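Local structure of TsrE (Streptomyces laurentii, 7CWW) at residues Trp229-Arg232 with Leu233-Tyr236; Leu108-Asn111 with Phe112-Glu115; Tyr339-Ala342 with Arg343-Glu347; Arg202-Leu205 with Arg206-Glu210. The protein probably acts as a cyclase in the biosynthesis of a thiopeptide antibiotic, and is related to the C-terminal region of lantibiotic dehydratases. All coordinates share one frame; numbering follows the deposited sequence.

Contact 1: residues Trp229-Arg232 with Leu233-Tyr236; sequences WLVR and LRDY
Trp229 and Leu233, one turn apart on helix 224-245, run side by side and point the same way, the methyl CD2 of Leu233 resting 3.8 Å from CZ2 of the Trp229 indole. The Trp229 side chain leaves the backbone with CG trans to N (chi1 165°), which carries the indole forward along the helix to this methyl. Helices 308-326 and 131-149 both reach the indole: His323 of the first stacks on it and Thr145 of the second accepts from NE1.

On another flank Val231 and Arg234 lie at a slant to one another, CG1 of Val231 4.1 Å from NH2 of Arg234. Arg234 is extended as far as CD and then turns at chi3 (69°), which brings NE within 2.8 Å of a water lying in the guanidinium plane; NH1 bonds to the backbone carbonyls of Pro215 and Gly217. That water gives its protons to Val231 O at 3.0 Å and to Asp235 OD1, so one molecule ties two side chains to the carbonyl of the preceding turn. Val231 O also accepts the backbone N-H of Asp235, at 2.9 Å.

Farther along, CD1 of Tyr236 brings the ring edge up to Arg232 O, while its hydroxyl bonds to Glu115.

The chemistry is thus divided by flank: an apolar, aromatic side faces the neighbouring helices, and on the other a water joins a cationic and an anionic side chain.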
loop_
_atom_site.group_PDB
_atom_site.type_symbol
_atom_site.label_atom_id
_atom_site.label_comp_id
_atom_site.label_asym_id
_atom_site.label_seq_id
_atom_site.Cartn_x
_atom_site.Cartn_y
_atom_site.Cartn_z
ATOM N N TRP A 229 2.879 -7.280 -10.471
ATOM C CA TRP A 229 2.150 -6.277 -9.698
ATOM C C TRP A 229 1.698 -5.126 -10.584
ATOM O O TRP A 229 0.526 -4.725 -10.547
ATOM C CB TRP A 229 3.011 -5.739 -8.556
ATOM C CG TRP A 229 2.431 -4.463 -7.989
ATOM C CD1 TRP A 229 2.865 -3.185 -8.222
ATOM C CD2 TRP A 229 1.300 -4.348 -7.100
ATOM N NE1 TRP A 229 2.072 -2.288 -7.528
ATOM C CE2 TRP A 229 1.100 -2.974 -6.849
ATOM C CE3 TRP A 229 0.420 -5.274 -6.523
ATOM C CZ2 TRP A 229 0.076 -2.501 -6.004
ATOM C CZ3 TRP A 229 -0.603 -4.801 -5.696
ATOM C CH2 TRP A 229 -0.757 -3.421 -5.442
ATOM N N LEU A 230 2.620 -4.577 -11.397
ATOM C CA LEU A 230 2.303 -3.382 -12.176
ATOM C C LEU A 230 1.204 -3.655 -13.191
ATOM O O LEU A 230 0.277 -2.847 -13.327
ATOM C CB LEU A 230 3.553 -2.854 -12.901
ATOM C CG LEU A 230 4.639 -2.397 -11.927
ATOM C CD1 LEU A 230 6.009 -2.395 -12.601
ATOM C CD2 LEU A 230 4.302 -1.034 -11.297
ATOM N N VAL A 231 1.293 -4.770 -13.928
ATOM C CA VAL A 231 0.314 -5.001 -14.990
ATOM C C VAL A 231 -1.073 -5.222 -14.387
ATOM O O VAL A 231 -2.081 -4.759 -14.935
ATOM C CB VAL A 231 0.742 -6.163 -15.920
ATOM C CG1 VAL A 231 2.069 -5.832 -16.619
ATOM C CG2 VAL A 231 0.862 -7.475 -15.166
ATOM N N ARG A 232 -1.149 -5.916 -13.250
ATOM C CA ARG A 232 -2.448 -6.132 -12.619
ATOM C C ARG A 232 -3.034 -4.825 -12.091
ATOM O O ARG A 232 -4.202 -4.516 -12.343
ATOM C CB ARG A 232 -2.312 -7.171 -11.515
ATOM C CG ARG A 232 -2.014 -8.546 -12.084
ATOM C CD ARG A 232 -2.433 -9.656 -11.151
ATOM N NE ARG A 232 -2.132 -10.949 -11.756
ATOM C CZ ARG A 232 -3.022 -11.724 -12.367
ATOM N NH1 ARG A 232 -4.294 -11.346 -12.457
ATOM N NH2 ARG A 232 -2.635 -12.881 -12.896
ATOM N N LEU A 233 -2.238 -4.030 -11.370
ATOM C CA LEU A 233 -2.765 -2.746 -10.902
ATOM C C LEU A 233 -3.160 -1.868 -12.076
ATOM O O LEU A 233 -4.218 -1.230 -12.064
ATOM C CB LEU A 233 -1.747 -2.021 -10.018
ATOM C CG LEU A 233 -2.217 -0.712 -9.369
ATOM C CD1 LEU A 233 -3.399 -0.912 -8.369
ATOM C CD2 LEU A 233 -1.039 -0.004 -8.673
ATOM N N ARG A 234 -2.329 -1.840 -13.121
ATOM C CA ARG A 234 -2.630 -0.992 -14.267
ATOM C C ARG A 234 -3.896 -1.447 -14.985
ATOM O O ARG A 234 -4.650 -0.612 -15.496
ATOM C CB ARG A 234 -1.431 -0.972 -15.213
ATOM C CG ARG A 234 -1.592 -0.049 -16.410
ATOM C CD ARG A 234 -0.355 -0.140 -17.291
ATOM N NE ARG A 234 -0.242 -1.437 -17.964
ATOM C CZ ARG A 234 0.829 -1.827 -18.655
ATOM N NH1 ARG A 234 1.891 -1.034 -18.738
ATOM N NH2 ARG A 234 0.843 -3.001 -19.270
ATOM N N ASP A 235 -4.152 -2.758 -15.022
ATOM C CA ASP A 235 -5.403 -3.275 -15.584
ATOM C C ASP A 235 -6.620 -2.747 -14.831
ATOM O O ASP A 235 -7.709 -2.643 -15.404
ATOM C CB ASP A 235 -5.418 -4.803 -15.526
ATOM C CG ASP A 235 -4.583 -5.450 -16.613
ATOM O OD1 ASP A 235 -4.200 -4.758 -17.578
ATOM O OD2 ASP A 235 -4.311 -6.663 -16.487
ATOM N N TYR A 236 -6.470 -2.453 -13.539
ATOM C CA TYR A 236 -7.580 -1.956 -12.737
ATOM C C TYR A 236 -7.794 -0.455 -12.855
ATOM O O TYR A 236 -8.857 0.032 -12.456
ATOM C CB TYR A 236 -7.362 -2.309 -11.257
ATOM C CG TYR A 236 -7.925 -3.671 -10.927
ATOM C CD1 TYR A 236 -7.353 -4.822 -11.460
ATOM C CD2 TYR A 236 -9.049 -3.808 -10.121
ATOM C CE1 TYR A 236 -7.874 -6.087 -11.179
ATOM C CE2 TYR A 236 -9.575 -5.074 -9.835
ATOM C CZ TYR A 236 -8.987 -6.198 -10.376
ATOM O OH TYR A 236 -9.498 -7.446 -10.108
HETATM O O HOH W 1 -1.905 -3.695 -17.709
#

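Contact 2: residues Leu108-Asn111 with Phe112-Glu115; sequences LAEN and FWTE
Ala109 and Trp113 meet on helix 106-127, a regular alpha-helix beside the three-stranded antiparallel sheet, where it packs on strand 39-49. The closely packed part lies under the indole. Ala109 O sits 3.3 Å above the plane of the Trp113 ring, displaced toward its rim, and the same oxygen accepts the backbone N-H of Trp113 at 2.9 Å. With CG set beside its own backbone N (chi1 -73°), the tryptophan folds back over the preceding turn instead of reaching forward, and this lays the ring face across the carbonyl. The apolar touch from Ala109 CB to Trp113 CZ3 is longer, 4.4 Å. Trp322 and Phe43 meet the indole from outside, the first edge-to-face, so two further aromatic rings touch it.

Phe112, also buried, leads away from this turn toward helix 224-245 and helix 308-326, where it packs on Leu233 and Tyr319.

The solvent side is looser. Asn111 and Glu115 are exposed, and their side chains make little of each other: the aliphatic CG of Glu115 passes 3.2 Å from Asn111 O, which accepts the backbone N-H of Glu115, while the carboxylate is taken up by Tyr236.

Between the two sides stands Thr114, partly exposed, whose side chain touches Ser41 and Phe43 of the sheet. Its hydroxyl turns back on the helix, and Glu110 O receives two bonds from opposite faces of its carbonyl plane, one from Thr114 N at 2.9 Å and one from Thr114 OG1 at 2.8 Å.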
loop_
_atom_site.group_PDB
_atom_site.type_symbol
_atom_site.label_atom_id
_atom_site.label_comp_id
_atom_site.label_asym_id
_atom_site.label_seq_id
_atom_site.Cartn_x
_atom_site.Cartn_y
_atom_site.Cartn_z
ATOM N N LEU A 108 -14.846 -4.360 -6.273
ATOM C CA LEU A 108 -13.603 -4.188 -7.014
ATOM C C LEU A 108 -12.390 -4.485 -6.139
ATOM O O LEU A 108 -11.458 -5.159 -6.581
ATOM C CB LEU A 108 -13.513 -2.774 -7.590
ATOM C CG LEU A 108 -12.505 -2.534 -8.725
ATOM C CD1 LEU A 108 -12.837 -3.352 -9.965
ATOM C CD2 LEU A 108 -12.468 -1.054 -9.101
ATOM N N ALA A 109 -12.380 -3.994 -4.894
ATOM C CA ALA A 109 -11.254 -4.280 -4.005
ATOM C C ALA A 109 -11.116 -5.780 -3.759
ATOM O O ALA A 109 -10.005 -6.322 -3.790
ATOM C CB ALA A 109 -11.415 -3.535 -2.665
ATOM N N GLU A 110 -12.234 -6.467 -3.497
ATOM C CA GLU A 110 -12.156 -7.902 -3.246
ATOM C C GLU A 110 -11.718 -8.647 -4.497
ATOM O O GLU A 110 -10.979 -9.639 -4.409
ATOM C CB GLU A 110 -13.502 -8.415 -2.729
ATOM C CG GLU A 110 -13.852 -7.855 -1.345
ATOM C CD GLU A 110 -15.028 -8.575 -0.704
ATOM O OE1 GLU A 110 -15.791 -9.237 -1.435
ATOM O OE2 GLU A 110 -15.188 -8.482 0.533
ATOM N N ASN A 111 -12.154 -8.173 -5.669
ATOM C CA ASN A 111 -11.651 -8.710 -6.930
ATOM C C ASN A 111 -10.145 -8.545 -7.021
ATOM O O ASN A 111 -9.428 -9.476 -7.411
ATOM C CB ASN A 111 -12.314 -8.006 -8.119
ATOM C CG ASN A 111 -13.671 -8.581 -8.468
ATOM O OD1 ASN A 111 -14.015 -9.688 -8.065
ATOM N ND2 ASN A 111 -14.442 -7.833 -9.240
ATOM N N PHE A 112 -9.653 -7.346 -6.706
ATOM C CA PHE A 112 -8.218 -7.088 -6.804
ATOM C C PHE A 112 -7.435 -7.997 -5.859
ATOM O O PHE A 112 -6.422 -8.595 -6.245
ATOM C CB PHE A 112 -7.928 -5.615 -6.498
ATOM C CG PHE A 112 -6.495 -5.233 -6.736
ATOM C CD1 PHE A 112 -6.014 -5.076 -8.038
ATOM C CD2 PHE A 112 -5.619 -5.080 -5.663
ATOM C CE1 PHE A 112 -4.689 -4.756 -8.267
ATOM C CE2 PHE A 112 -4.274 -4.749 -5.880
ATOM C CZ PHE A 112 -3.812 -4.588 -7.183
ATOM N N TRP A 113 -7.887 -8.102 -4.608
ATOM C CA TRP A 113 -7.203 -8.940 -3.627
ATOM C C TRP A 113 -7.194 -10.405 -4.056
ATOM O O TRP A 113 -6.176 -11.092 -3.921
ATOM C CB TRP A 113 -7.874 -8.783 -2.258
ATOM C CG TRP A 113 -7.577 -7.450 -1.587
ATOM C CD1 TRP A 113 -6.452 -6.685 -1.742
ATOM C CD2 TRP A 113 -8.430 -6.728 -0.684
ATOM N NE1 TRP A 113 -6.549 -5.540 -0.979
ATOM C CE2 TRP A 113 -7.751 -5.547 -0.318
ATOM C CE3 TRP A 113 -9.690 -6.980 -0.136
ATOM C CZ2 TRP A 113 -8.297 -4.615 0.568
ATOM C CZ3 TRP A 113 -10.237 -6.052 0.731
ATOM C CH2 TRP A 113 -9.536 -4.886 1.087
ATOM N N THR A 114 -8.328 -10.904 -4.565
ATOM C CA THR A 114 -8.394 -12.281 -5.050
ATOM C C THR A 114 -7.399 -12.496 -6.185
ATOM O O THR A 114 -6.628 -13.462 -6.185
ATOM C CB THR A 114 -9.822 -12.595 -5.522
ATOM O OG1 THR A 114 -10.740 -12.395 -4.441
ATOM C CG2 THR A 114 -9.957 -14.036 -6.046
ATOM N N GLU A 115 -7.389 -11.588 -7.160
ATOM C CA GLU A 115 -6.540 -11.805 -8.322
ATOM C C GLU A 115 -5.064 -11.622 -8.015
ATOM O O GLU A 115 -4.229 -12.162 -8.747
ATOM C CB GLU A 115 -6.968 -10.871 -9.454
ATOM C CG GLU A 115 -8.372 -11.179 -9.944
ATOM C CD GLU A 115 -8.696 -10.494 -11.254
ATOM O OE1 GLU A 115 -8.242 -9.341 -11.462
ATOM O OE2 GLU A 115 -9.417 -11.107 -12.065
#

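Contact 3: residues Tyr339-Ala342 with Arg343-Glu347; sequences YLIA and RAFEE
Tyr339 OH accepts a short bond, 2.7 Å, from NH1 of Arg343, four residues on in helix 331-349. The hydroxyl oxygen lies almost exactly in the guanidinium plane, only 3° out of it, though the N-H...O angle of 148° leaves the bond somewhat bent. Ring and guanidinium stand perpendicular, so the arginine meets the hydroxyl with the edge of its flat group and does not stack on the ring.

It is the aliphatic part of the same side chain that covers the ring. Arg343 CG sits over one face of the Tyr339 ring, 3.7 Å from the centroid, in a CH-pi contact. From there the chain bends at both chi2 and chi3, curling around the phenol so that NH1 arrives at the oxygen. Methylene over the face and nitrogen at the hydroxyl together fix the rotation of both side chains. Arg343 NH2 looks the other way, making a salt bridge to Glu347 OE2 at 3.4 Å whose hydrogen bond is weak, and that carboxylate has a second partner in Arg198.

A separate flank is purely apolar. Ile341 and Phe345 lie side by side, the methyl CG2 of Ile341 3.6 Å from ring carbon CE2 of Phe345. Outside the helix Ile341 packs on helix 131-149, whereas Phe345 reaches Leu205 and Val209 of helix 183-211.

Such i to i+4 pairing is a common way for side chains to meet along an alpha-helix; here the helix packs in an all-helical region against helices 131-149, 163-177 and 183-211.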
loop_
_atom_site.group_PDB
_atom_site.type_symbol
_atom_site.label_atom_id
_atom_site.label_comp_id
_atom_site.label_asym_id
_atom_site.label_seq_id
_atom_site.Cartn_x
_atom_site.Cartn_y
_atom_site.Cartn_z
ATOM N N TYR A 339 10.282 7.053 2.668
ATOM C CA TYR A 339 11.314 8.061 2.876
ATOM C C TYR A 339 12.530 7.792 1.995
ATOM O O TYR A 339 13.060 8.705 1.354
ATOM C CB TYR A 339 11.716 8.099 4.353
ATOM C CG TYR A 339 12.777 9.138 4.636
ATOM C CD1 TYR A 339 12.426 10.453 4.930
ATOM C CD2 TYR A 339 14.124 8.813 4.586
ATOM C CE1 TYR A 339 13.393 11.417 5.177
ATOM C CE2 TYR A 339 15.095 9.767 4.822
ATOM C CZ TYR A 339 14.726 11.065 5.118
ATOM O OH TYR A 339 15.698 12.012 5.351
ATOM N N LEU A 340 12.999 6.543 1.980
ATOM C CA LEU A 340 14.162 6.180 1.177
ATOM C C LEU A 340 13.921 6.439 -0.303
ATOM O O LEU A 340 14.816 6.917 -1.009
ATOM C CB LEU A 340 14.511 4.705 1.393
ATOM C CG LEU A 340 14.944 4.296 2.805
ATOM C CD1 LEU A 340 15.259 2.810 2.814
ATOM C CD2 LEU A 340 16.120 5.113 3.310
ATOM N N ILE A 341 12.726 6.110 -0.795
ATOM C CA ILE A 341 12.407 6.349 -2.198
ATOM C C ILE A 341 12.414 7.842 -2.505
ATOM O O ILE A 341 12.959 8.283 -3.526
ATOM C CB ILE A 341 11.053 5.718 -2.555
ATOM C CG1 ILE A 341 11.166 4.196 -2.494
ATOM C CG2 ILE A 341 10.598 6.201 -3.962
ATOM C CD1 ILE A 341 9.853 3.463 -2.616
ATOM N N ALA A 342 11.762 8.637 -1.653
ATOM C CA ALA A 342 11.687 10.072 -1.899
ATOM C C ALA A 342 13.080 10.700 -1.915
ATOM O O ALA A 342 13.414 11.473 -2.821
ATOM C CB ALA A 342 10.800 10.739 -0.839
ATOM N N ARG A 343 13.914 10.364 -0.924
ATOM C CA ARG A 343 15.257 10.936 -0.864
ATOM C C ARG A 343 16.087 10.506 -2.064
ATOM O O ARG A 343 16.840 11.308 -2.626
ATOM C CB ARG A 343 15.962 10.522 0.434
ATOM C CG ARG A 343 15.425 11.168 1.707
ATOM C CD ARG A 343 15.769 12.643 1.811
ATOM N NE ARG A 343 17.187 12.909 1.593
ATOM C CZ ARG A 343 18.130 12.853 2.527
ATOM N NH1 ARG A 343 17.835 12.528 3.788
ATOM N NH2 ARG A 343 19.381 13.126 2.194
ATOM N N ALA A 344 15.977 9.239 -2.467
ATOM C CA ALA A 344 16.748 8.779 -3.618
ATOM C C ALA A 344 16.302 9.476 -4.902
ATOM O O ALA A 344 17.143 9.868 -5.722
ATOM C CB ALA A 344 16.639 7.263 -3.754
ATOM N N PHE A 345 14.989 9.633 -5.109
ATOM C CA PHE A 345 14.514 10.448 -6.239
ATOM C C PHE A 345 15.108 11.847 -6.173
ATOM O O PHE A 345 15.612 12.381 -7.168
ATOM C CB PHE A 345 12.987 10.563 -6.207
ATOM C CG PHE A 345 12.250 9.545 -7.031
ATOM C CD1 PHE A 345 12.437 9.460 -8.401
ATOM C CD2 PHE A 345 11.308 8.716 -6.430
ATOM C CE1 PHE A 345 11.716 8.543 -9.161
ATOM C CE2 PHE A 345 10.582 7.798 -7.171
ATOM C CZ PHE A 345 10.789 7.709 -8.548
ATOM N N GLU A 346 15.026 12.470 -4.992
ATOM C CA GLU A 346 15.445 13.855 -4.822
ATOM C C GLU A 346 16.903 14.052 -5.201
ATOM O O GLU A 346 17.246 15.002 -5.913
ATOM C CB GLU A 346 15.218 14.274 -3.370
ATOM C CG GLU A 346 15.085 15.741 -3.141
ATOM C CD GLU A 346 14.782 16.026 -1.679
ATOM O OE1 GLU A 346 15.736 16.268 -0.908
ATOM O OE2 GLU A 346 13.592 15.939 -1.305
ATOM N N GLU A 347 17.782 13.185 -4.699
ATOM C CA GLU A 347 19.206 13.332 -4.986
ATOM C C GLU A 347 19.560 12.854 -6.386
ATOM O O GLU A 347 20.409 13.453 -7.053
ATOM C CB GLU A 347 20.036 12.565 -3.957
ATOM C CG GLU A 347 20.232 13.304 -2.651
ATOM C CD GLU A 347 21.113 12.538 -1.680
ATOM O OE1 GLU A 347 21.549 11.417 -2.034
ATOM O OE2 GLU A 347 21.360 13.061 -0.572
#

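Contact 4: residues Arg202-Leu205 with Arg206-Glu210; sequences RPRL and RTLVE
The helix 183-211 is kinked where Pro203 has no N-H to offer the turn before, yet its carbonyl is taken up as usual, Thr207 N reaching Pro203 O at 3.1 Å. The Thr207 hydroxyl gives a second bond to that oxygen, OG1 to Pro203 O 3.2 Å, from the opposite face of the carbonyl plane. OG1 comes within reach because it lies beside its own backbone N (chi1 -72°).

Next to it the Arg204 guanidinium is flanked by aliphatic groups. Leu208 CD2 stands over one of its faces, 4.2 Å above the plane and toward the rim, and Thr207 CG2 lies 4.3 Å from Arg204 NH2. Asp140 of helix 131-149 makes a salt bridge with Arg204 NH1.

Toward helix 331-349, Leu205 CD2 and Val209 CG2 touch lightly at 4.3 Å; both side chains also pack on Tyr349. Arg202 and Arg206 have their NH2 atoms 6.7 Å apart, and each makes a salt bridge to Glu348.

Because both arginines bond to the one carboxylate of Glu348, their like charges are probably offset by it, so the charged residues of this segment link it to neighbouring helices while Leu205, Leu208 and Val209 pack on those helices.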
loop_
_atom_site.group_PDB
_atom_site.type_symbol
_atom_site.label_atom_id
_atom_site.label_comp_id
_atom_site.label_asym_id
_atom_site.label_seq_id
_atom_site.Cartn_x
_atom_site.Cartn_y
_atom_site.Cartn_z
ATOM N N ARG A 202 20.302 4.771 -4.842
ATOM C CA ARG A 202 20.176 5.687 -5.976
ATOM C C ARG A 202 20.354 4.981 -7.319
ATOM O O ARG A 202 19.478 5.137 -8.186
ATOM C CB ARG A 202 21.133 6.871 -5.793
ATOM C CG ARG A 202 20.603 7.884 -4.773
ATOM C CD ARG A 202 21.589 8.995 -4.517
ATOM N NE ARG A 202 22.094 9.540 -5.768
ATOM C CZ ARG A 202 22.962 10.542 -5.850
ATOM N NH1 ARG A 202 23.434 11.107 -4.749
ATOM N NH2 ARG A 202 23.364 10.974 -7.037
ATOM N N PRO A 203 21.407 4.187 -7.559
ATOM C CA PRO A 203 21.486 3.491 -8.861
ATOM C C PRO A 203 20.401 2.442 -9.060
ATOM O O PRO A 203 19.947 2.247 -10.198
ATOM C CB PRO A 203 22.891 2.868 -8.857
ATOM C CG PRO A 203 23.310 2.846 -7.427
ATOM C CD PRO A 203 22.648 4.018 -6.776
ATOM N N ARG A 204 19.957 1.768 -7.997
ATOM C CA ARG A 204 18.826 0.853 -8.133
ATOM C C ARG A 204 17.578 1.597 -8.601
ATOM O O ARG A 204 16.889 1.164 -9.533
ATOM C CB ARG A 204 18.572 0.138 -6.802
ATOM C CG ARG A 204 17.490 -0.947 -6.853
ATOM C CD ARG A 204 17.785 -1.992 -7.927
ATOM N NE ARG A 204 16.764 -3.040 -7.977
ATOM C CZ ARG A 204 16.479 -3.759 -9.061
ATOM N NH1 ARG A 204 15.537 -4.694 -9.014
ATOM N NH2 ARG A 204 17.128 -3.543 -10.198
ATOM N N LEU A 205 17.294 2.743 -7.982
ATOM C CA LEU A 205 16.127 3.537 -8.358
ATOM C C LEU A 205 16.210 4.013 -9.805
ATOM O O LEU A 205 15.225 3.939 -10.548
ATOM C CB LEU A 205 15.976 4.733 -7.411
ATOM C CG LEU A 205 14.790 5.649 -7.753
ATOM C CD1 LEU A 205 13.839 5.845 -6.563
ATOM C CD2 LEU A 205 15.272 6.986 -8.288
ATOM N N ARG A 206 17.370 4.527 -10.225
ATOM C CA ARG A 206 17.456 5.049 -11.586
ATOM C C ARG A 206 17.209 3.940 -12.598
ATOM O O ARG A 206 16.580 4.163 -13.641
ATOM C CB ARG A 206 18.820 5.709 -11.832
ATOM C CG ARG A 206 18.951 6.309 -13.235
ATOM C CD ARG A 206 20.034 7.381 -13.349
ATOM N NE ARG A 206 19.595 8.436 -14.259
ATOM C CZ ARG A 206 19.528 9.726 -13.954
ATOM N NH1 ARG A 206 19.099 10.591 -14.861
ATOM N NH2 ARG A 206 19.896 10.157 -12.755
ATOM N N THR A 207 17.675 2.731 -12.288
ATOM C CA THR A 207 17.518 1.605 -13.205
ATOM C C THR A 207 16.058 1.180 -13.315
ATOM O O THR A 207 15.584 0.840 -14.405
ATOM C CB THR A 207 18.381 0.446 -12.733
ATOM O OG1 THR A 207 19.749 0.773 -12.989
ATOM C CG2 THR A 207 18.000 -0.842 -13.465
ATOM N N LEU A 208 15.332 1.189 -12.195
ATOM C CA LEU A 208 13.907 0.886 -12.243
ATOM C C LEU A 208 13.152 1.929 -13.048
ATOM O O LEU A 208 12.256 1.592 -13.828
ATOM C CB LEU A 208 13.335 0.813 -10.829
ATOM C CG LEU A 208 13.786 -0.368 -9.974
ATOM C CD1 LEU A 208 13.496 -0.073 -8.505
ATOM C CD2 LEU A 208 13.047 -1.618 -10.446
ATOM N N VAL A 209 13.489 3.205 -12.856
ATOM C CA VAL A 209 12.821 4.263 -13.606
ATOM C C VAL A 209 13.109 4.111 -15.091
ATOM O O VAL A 209 12.209 4.251 -15.933
ATOM C CB VAL A 209 13.240 5.645 -13.074
ATOM C CG1 VAL A 209 12.634 6.747 -13.943
ATOM C CG2 VAL A 209 12.811 5.809 -11.604
ATOM N N GLU A 210 14.363 3.798 -15.442
ATOM C CA GLU A 210 14.671 3.531 -16.841
ATOM C C GLU A 210 13.862 2.346 -17.363
ATOM O O GLU A 210 13.348 2.378 -18.489
ATOM C CB GLU A 210 16.172 3.270 -17.020
ATOM C CG GLU A 210 16.552 2.688 -18.384
ATOM C CD GLU A 210 16.522 3.723 -19.511
ATOM O OE1 GLU A 210 16.281 3.335 -20.684
ATOM O OE2 GLU A 210 16.733 4.924 -19.224
#

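Overall arrangement
The four helical segments form two pairs that touch within each pair. Contacts 1 and 2, with centres 12 Å apart, meet where Tyr236 OH lies 2.6 Å from Glu115 OE1 and Trp229 CZ3 lies 3.5 Å from Phe112 CZ. Contacts 3 and 4, centres 11 Å apart, join through Phe345 CD1 and Leu205 CD2 at 3.8 Å, and through a long, weak ion pair, Glu347 OE1 to Arg202 NH1 at 3.3 Å. Contacts 2 and 3 lie on opposite sides of the chain's centre, their centres about 30 Å apart. A bound polyethylene glycol chain lies near both pairs, about 7 Å from the side chain of Leu233, about 8 Å from those of Trp113 and Ile341, and about 12 Å from that of Leu205.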